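Local coordinates for histidine-containing phosphotransfer protein 2 (Oryza sativa, PDB 1YVI) that relays phosphoryl groups from cytokinin sensor histidine kinases to B-type response regulators, acting as a positive mediator of cytokinin signalling, at residues Val43-Asp55 with Phe124-Glu138. Residues are numbered along the deposited sequence; the frame is centred on the assembly and turned at random.
Sequences VSEVVTLFCDDAD and FYDLRNKFQTMLQLE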
loop_
_atom_site.group_PDB
_atom_site.type_symbol
_atom_site.label_atom_id
_atom_site.label_comp_id
_atom_site.label_asym_id
_atom_site.label_seq_id
_atom_site.Cartn_x
_atom_site.Cartn_y
_atom_site.Cartn_z
ATOM N N VAL A 43 11.323 9.321 1.258
ATOM C CA VAL A 43 10.674 8.047 0.869
ATOM C C VAL A 43 10.333 7.191 2.119
ATOM O O VAL A 43 9.209 6.687 2.247
ATOM C CB VAL A 43 11.546 7.260 -0.159
ATOM C CG1 VAL A 43 10.908 5.898 -0.467
ATOM C CG2 VAL A 43 11.631 8.098 -1.430
ATOM N N SER A 44 11.261 7.051 3.077
ATOM C CA SER A 44 10.934 6.256 4.268
ATOM C C SER A 44 9.706 6.792 5.015
ATOM O O SER A 44 8.919 6.014 5.584
ATOM C CB SER A 44 12.088 6.225 5.292
ATOM O OG SER A 44 13.230 5.494 4.806
ATOM N N GLU A 45 9.617 8.122 5.123
ATOM C CA GLU A 45 8.482 8.750 5.823
ATOM C C GLU A 45 7.166 8.588 5.086
ATOM O O GLU A 45 6.138 8.368 5.722
ATOM C CB GLU A 45 8.751 10.236 6.130
ATOM C CG GLU A 45 9.952 10.488 7.145
ATOM C CD GLU A 45 9.746 9.909 8.543
ATOM O OE1 GLU A 45 8.648 9.472 8.913
ATOM O OE2 GLU A 45 10.734 9.901 9.283
ATOM N N VAL A 46 7.229 8.704 3.762
ATOM C CA VAL A 46 6.072 8.550 2.897
ATOM C C VAL A 46 5.534 7.129 3.080
ATOM O O VAL A 46 4.324 6.948 3.220
ATOM C CB VAL A 46 6.411 8.853 1.412
ATOM C CG1 VAL A 46 5.273 8.397 0.429
ATOM C CG2 VAL A 46 6.662 10.365 1.227
ATOM N N VAL A 47 6.444 6.152 3.037
ATOM C CA VAL A 47 6.095 4.722 3.119
ATOM C C VAL A 47 5.537 4.404 4.512
ATOM O O VAL A 47 4.572 3.664 4.629
ATOM C CB VAL A 47 7.367 3.826 2.808
ATOM C CG1 VAL A 47 7.221 2.450 3.305
ATOM C CG2 VAL A 47 7.581 3.796 1.292
ATOM N N THR A 48 6.167 4.927 5.560
ATOM C CA THR A 48 5.658 4.740 6.920
ATOM C C THR A 48 4.249 5.242 7.049
ATOM O O THR A 48 3.373 4.504 7.506
ATOM C CB THR A 48 6.578 5.431 7.931
ATOM O OG1 THR A 48 7.899 4.915 7.695
ATOM C CG2 THR A 48 6.169 5.146 9.385
ATOM N N LEU A 49 4.002 6.475 6.601
ATOM C CA LEU A 49 2.666 7.058 6.657
ATOM C C LEU A 49 1.670 6.254 5.812
ATOM O O LEU A 49 0.557 6.016 6.224
ATOM C CB LEU A 49 2.739 8.498 6.146
ATOM C CG LEU A 49 1.516 9.404 6.211
ATOM C CD1 LEU A 49 0.848 9.414 7.616
ATOM C CD2 LEU A 49 1.981 10.816 5.781
ATOM N N PHE A 50 2.085 5.821 4.635
ATOM C CA PHE A 50 1.192 5.024 3.808
ATOM C C PHE A 50 0.782 3.721 4.537
ATOM O O PHE A 50 -0.408 3.346 4.538
ATOM C CB PHE A 50 1.854 4.656 2.505
ATOM C CG PHE A 50 1.055 3.663 1.724
ATOM C CD1 PHE A 50 -0.111 4.072 1.090
ATOM C CD2 PHE A 50 1.409 2.307 1.724
ATOM C CE1 PHE A 50 -0.922 3.156 0.376
ATOM C CE2 PHE A 50 0.604 1.388 1.000
ATOM C CZ PHE A 50 -0.548 1.857 0.299
ATOM N N CYS A 51 1.753 3.033 5.130
ATOM C CA CYS A 51 1.445 1.787 5.875
ATOM C C CYS A 51 0.402 2.055 6.990
ATOM O O CYS A 51 -0.619 1.336 7.098
ATOM C CB CYS A 51 2.727 1.154 6.418
ATOM S SG CYS A 51 3.697 0.367 5.073
ATOM N N ASP A 52 0.651 3.100 7.786
ATOM C CA ASP A 52 -0.282 3.550 8.845
ATOM C C ASP A 52 -1.649 3.852 8.280
ATOM O O ASP A 52 -2.663 3.338 8.778
ATOM C CB ASP A 52 0.234 4.833 9.546
ATOM C CG ASP A 52 1.493 4.590 10.392
ATOM O OD1 ASP A 52 1.823 3.399 10.615
ATOM O OD2 ASP A 52 2.146 5.608 10.842
ATOM N N ASP A 53 -1.700 4.675 7.234
ATOM C CA ASP A 53 -2.987 5.137 6.684
ATOM C C ASP A 53 -3.781 4.012 6.065
ATOM O O ASP A 53 -4.991 3.978 6.204
ATOM C CB ASP A 53 -2.782 6.116 5.499
ATOM C CG ASP A 53 -2.614 7.526 5.934
ATOM O OD1 ASP A 53 -2.851 7.786 7.137
ATOM O OD2 ASP A 53 -2.209 8.380 5.081
ATOM N N ALA A 54 -3.120 3.166 5.274
ATOM C CA ALA A 54 -3.803 2.005 4.641
ATOM C C ALA A 54 -4.348 1.093 5.689
ATOM O O ALA A 54 -5.467 0.658 5.596
ATOM C CB ALA A 54 -2.837 1.215 3.760
ATOM N N ASP A 55 -3.532 0.774 6.683
ATOM C CA ASP A 55 -3.981 -0.083 7.769
ATOM C C ASP A 55 -5.215 0.510 8.492
ATOM O O ASP A 55 -6.185 -0.200 8.807
ATOM C CB ASP A 55 -2.840 -0.271 8.765
ATOM C CG ASP A 55 -3.317 -0.944 10.045
ATOM O OD1 ASP A 55 -3.573 -2.154 10.001
ATOM O OD2 ASP A 55 -3.509 -0.235 11.054
ATOM N N PHE A 124 -1.857 -5.638 0.390
ATOM C CA PHE A 124 -1.237 -4.693 1.327
ATOM C C PHE A 124 -0.134 -5.384 2.136
ATOM O O PHE A 124 0.954 -4.823 2.340
ATOM C CB PHE A 124 -2.298 -4.105 2.277
ATOM C CG PHE A 124 -1.719 -3.285 3.380
ATOM C CD1 PHE A 124 -1.009 -2.115 3.078
ATOM C CD2 PHE A 124 -1.825 -3.685 4.692
ATOM C CE1 PHE A 124 -0.443 -1.346 4.099
ATOM C CE2 PHE A 124 -1.238 -2.939 5.719
ATOM C CZ PHE A 124 -0.567 -1.766 5.412
ATOM N N TYR A 125 -0.412 -6.576 2.655
ATOM C CA TYR A 125 0.611 -7.255 3.471
ATOM C C TYR A 125 1.826 -7.707 2.683
ATOM O O TYR A 125 2.933 -7.765 3.257
ATOM C CB TYR A 125 -0.001 -8.400 4.342
ATOM C CG TYR A 125 -0.754 -7.763 5.517
ATOM C CD1 TYR A 125 -0.031 -7.158 6.576
ATOM C CD2 TYR A 125 -2.156 -7.684 5.534
ATOM C CE1 TYR A 125 -0.675 -6.522 7.660
ATOM C CE2 TYR A 125 -2.838 -7.008 6.649
ATOM C CZ TYR A 125 -2.085 -6.446 7.673
ATOM O OH TYR A 125 -2.700 -5.813 8.729
ATOM N N ASP A 126 1.628 -8.111 1.422
ATOM C CA ASP A 126 2.777 -8.432 0.541
ATOM C C ASP A 126 3.651 -7.213 0.400
ATOM O O ASP A 126 4.868 -7.313 0.502
ATOM C CB ASP A 126 2.361 -8.739 -0.901
ATOM C CG ASP A 126 1.893 -10.182 -1.113
ATOM O OD1 ASP A 126 2.034 -11.006 -0.183
ATOM O OD2 ASP A 126 1.340 -10.442 -2.206
ATOM N N LEU A 127 3.051 -6.065 0.088
ATOM C CA LEU A 127 3.899 -4.883 -0.070
ATOM C C LEU A 127 4.433 -4.389 1.292
ATOM O O LEU A 127 5.584 -3.922 1.398
ATOM C CB LEU A 127 3.134 -3.753 -0.791
ATOM C CG LEU A 127 3.906 -2.495 -1.173
ATOM C CD1 LEU A 127 5.042 -2.810 -2.153
ATOM C CD2 LEU A 127 2.961 -1.563 -1.885
ATOM N N ARG A 128 3.604 -4.442 2.341
ATOM C CA ARG A 128 4.080 -3.977 3.675
ATOM C C ARG A 128 5.347 -4.742 4.100
ATOM O O ARG A 128 6.285 -4.198 4.707
ATOM C CB ARG A 128 2.996 -4.203 4.756
ATOM C CG ARG A 128 3.445 -3.591 6.083
ATOM C CD ARG A 128 2.313 -3.652 7.136
ATOM N NE ARG A 128 2.642 -2.782 8.282
ATOM C CZ ARG A 128 3.449 -3.081 9.296
ATOM N NH1 ARG A 128 4.105 -4.240 9.382
ATOM N NH2 ARG A 128 3.634 -2.170 10.230
ATOM N N ASN A 129 5.375 -6.030 3.767
ATOM C CA ASN A 129 6.533 -6.855 4.076
ATOM C C ASN A 129 7.794 -6.219 3.476
ATOM O O ASN A 129 8.819 -6.039 4.149
ATOM C CB ASN A 129 6.344 -8.242 3.444
ATOM C CG ASN A 129 7.616 -9.073 3.504
ATOM O OD1 ASN A 129 8.394 -9.096 2.576
ATOM N ND2 ASN A 129 7.848 -9.709 4.641
ATOM N N LYS A 130 7.740 -5.929 2.193
ATOM C CA LYS A 130 8.942 -5.393 1.492
ATOM C C LYS A 130 9.272 -3.991 2.016
ATOM O O LYS A 130 10.439 -3.667 2.247
ATOM C CB LYS A 130 8.637 -5.349 -0.021
ATOM C CG LYS A 130 8.431 -6.703 -0.643
ATOM C CD LYS A 130 9.618 -7.618 -0.378
ATOM C CE LYS A 130 9.400 -9.043 -0.984
ATOM N NZ LYS A 130 8.537 -9.901 -0.127
ATOM N N PHE A 131 8.239 -3.162 2.235
ATOM C CA PHE A 131 8.442 -1.828 2.830
ATOM C C PHE A 131 9.105 -1.875 4.169
ATOM O O PHE A 131 9.934 -1.062 4.425
ATOM C CB PHE A 131 7.153 -1.007 2.985
ATOM C CG PHE A 131 6.624 -0.415 1.686
ATOM C CD1 PHE A 131 7.443 -0.207 0.574
ATOM C CD2 PHE A 131 5.282 0.027 1.629
ATOM C CE1 PHE A 131 6.925 0.401 -0.595
ATOM C CE2 PHE A 131 4.775 0.682 0.492
ATOM C CZ PHE A 131 5.577 0.838 -0.642
ATOM N N GLN A 132 8.734 -2.803 5.033
ATOM C CA GLN A 132 9.315 -2.852 6.357
ATOM C C GLN A 132 10.806 -3.237 6.301
ATOM O O GLN A 132 11.630 -2.654 6.972
ATOM C CB GLN A 132 8.555 -3.877 7.221
ATOM C CG GLN A 132 7.140 -3.394 7.633
ATOM C CD GLN A 132 7.166 -2.079 8.359
ATOM O OE1 GLN A 132 7.788 -1.995 9.385
ATOM N NE2 GLN A 132 6.486 -1.046 7.822
ATOM N N THR A 133 11.130 -4.215 5.476
ATOM C CA THR A 133 12.542 -4.578 5.194
ATOM C C THR A 133 13.308 -3.354 4.616
ATOM O O THR A 133 14.433 -3.072 5.036
ATOM C CB THR A 133 12.597 -5.789 4.230
ATOM O OG1 THR A 133 11.881 -6.921 4.809
ATOM C CG2 THR A 133 14.049 -6.198 3.931
ATOM N N MET A 134 12.702 -2.637 3.673
ATOM C CA MET A 134 13.307 -1.407 3.090
ATOM C C MET A 134 13.616 -0.403 4.184
ATOM O O MET A 134 14.726 0.161 4.229
ATOM C CB MET A 134 12.365 -0.795 2.040
ATOM C CG MET A 134 12.945 0.385 1.315
ATOM S SD MET A 134 11.609 1.350 0.564
ATOM C CE MET A 134 11.210 2.426 1.897
ATOM N N LEU A 135 12.649 -0.176 5.067
ATOM C CA LEU A 135 12.795 0.830 6.176
ATOM C C LEU A 135 13.973 0.525 7.101
ATOM O O LEU A 135 14.722 1.439 7.534
ATOM C CB LEU A 135 11.517 0.939 7.027
ATOM C CG LEU A 135 10.301 1.519 6.294
ATOM C CD1 LEU A 135 9.010 1.357 7.117
ATOM C CD2 LEU A 135 10.513 2.998 5.986
ATOM N N GLN A 136 14.087 -0.750 7.451
ATOM C CA GLN A 136 15.172 -1.246 8.274
ATOM C C GLN A 136 16.496 -1.011 7.543
ATOM O O GLN A 136 17.441 -0.447 8.129
ATOM C CB GLN A 136 14.911 -2.720 8.567
ATOM C CG GLN A 136 15.813 -3.466 9.549
ATOM C CD GLN A 136 15.136 -4.826 9.931
ATOM O OE1 GLN A 136 14.109 -5.195 9.333
ATOM N NE2 GLN A 136 15.700 -5.554 10.918
ATOM N N LEU A 137 16.575 -1.386 6.262
ATOM C CA LEU A 137 17.782 -1.067 5.460
ATOM C C LEU A 137 18.065 0.427 5.346
ATOM O O LEU A 137 19.213 0.850 5.536
ATOM C CB LEU A 137 17.729 -1.703 4.042
ATOM C CG LEU A 137 17.644 -3.244 4.013
ATOM C CD1 LEU A 137 17.380 -3.772 2.564
ATOM C CD2 LEU A 137 18.926 -3.807 4.562
ATOM N N GLU A 138 17.046 1.230 5.022
ATOM C CA GLU A 138 17.196 2.683 4.945
ATOM C C GLU A 138 17.740 3.223 6.292
ATOM O O GLU A 138 18.720 3.995 6.309
ATOM C CB GLU A 138 15.890 3.394 4.511
ATOM C CG GLU A 138 15.464 3.157 3.047
ATOM C CD GLU A 138 15.906 4.240 2.056
ATOM O OE1 GLU A 138 17.142 4.491 1.929
ATOM O OE2 GLU A 138 15.005 4.834 1.391
HETATM O O HOH W 1 14.155 7.428 2.420
HETATM O O HOH W 2 14.090 4.093 7.371
HETATM O O HOH W 3 0.507 -0.981 8.999
HETATM O O HOH W 4 -4.954 -3.563 8.306
HETATM O O HOH W 5 -0.741 -3.409 9.641
#
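Ser44 O is gripped by Thr48 from opposite faces of its carbonyl plane, through the backbone N and through OG1 at 2.6 Å, while Leu135 CD2 of the antiparallel helix rests 3.4 Å from the same Ser44 O. No direct hydrogen bond joins 43-55 to 124-138; water makes the polar links along the border, one running from Ser44 N to Glu138 OE2, another from Arg128 NE weakly to Cys51 O, and two between Asp55 OD1 and Tyr125 OH, one of them bound only weakly to the carboxylate.

Between them the interface is apolar. Val47 sets CG1 anti to its backbone N (chi1 161°), which lays that methyl over one face of Phe131, 3.7 Å from the ring centroid, as a CH-pi contact; Leu127 CG backs the opposite face. Cys51 SG comes to the ring's edge, 3.8 Å from Phe131 CD2, and Phe50 CD2 meets the edge at CE2. With an alanine in place of Phe131, Val47 CG1 and Cys51 SG would probably lose their aromatic partner and a gap would open beside Leu127. Val47 CG2 meets Met134 CE tip to tip. Farther along, Phe124 enters as a knob among Phe50, Cys51, Ala54 and Asp55, its CE1 3.5 Å from Ala54 CB.

Segments 43-55 and 124-138, their axes 145° apart, thus illustrate how an apolar seam with water-bridged borders, here one aromatic knob and the Phe131 cluster, joins two roughly antiparallel helices of an HPt bundle.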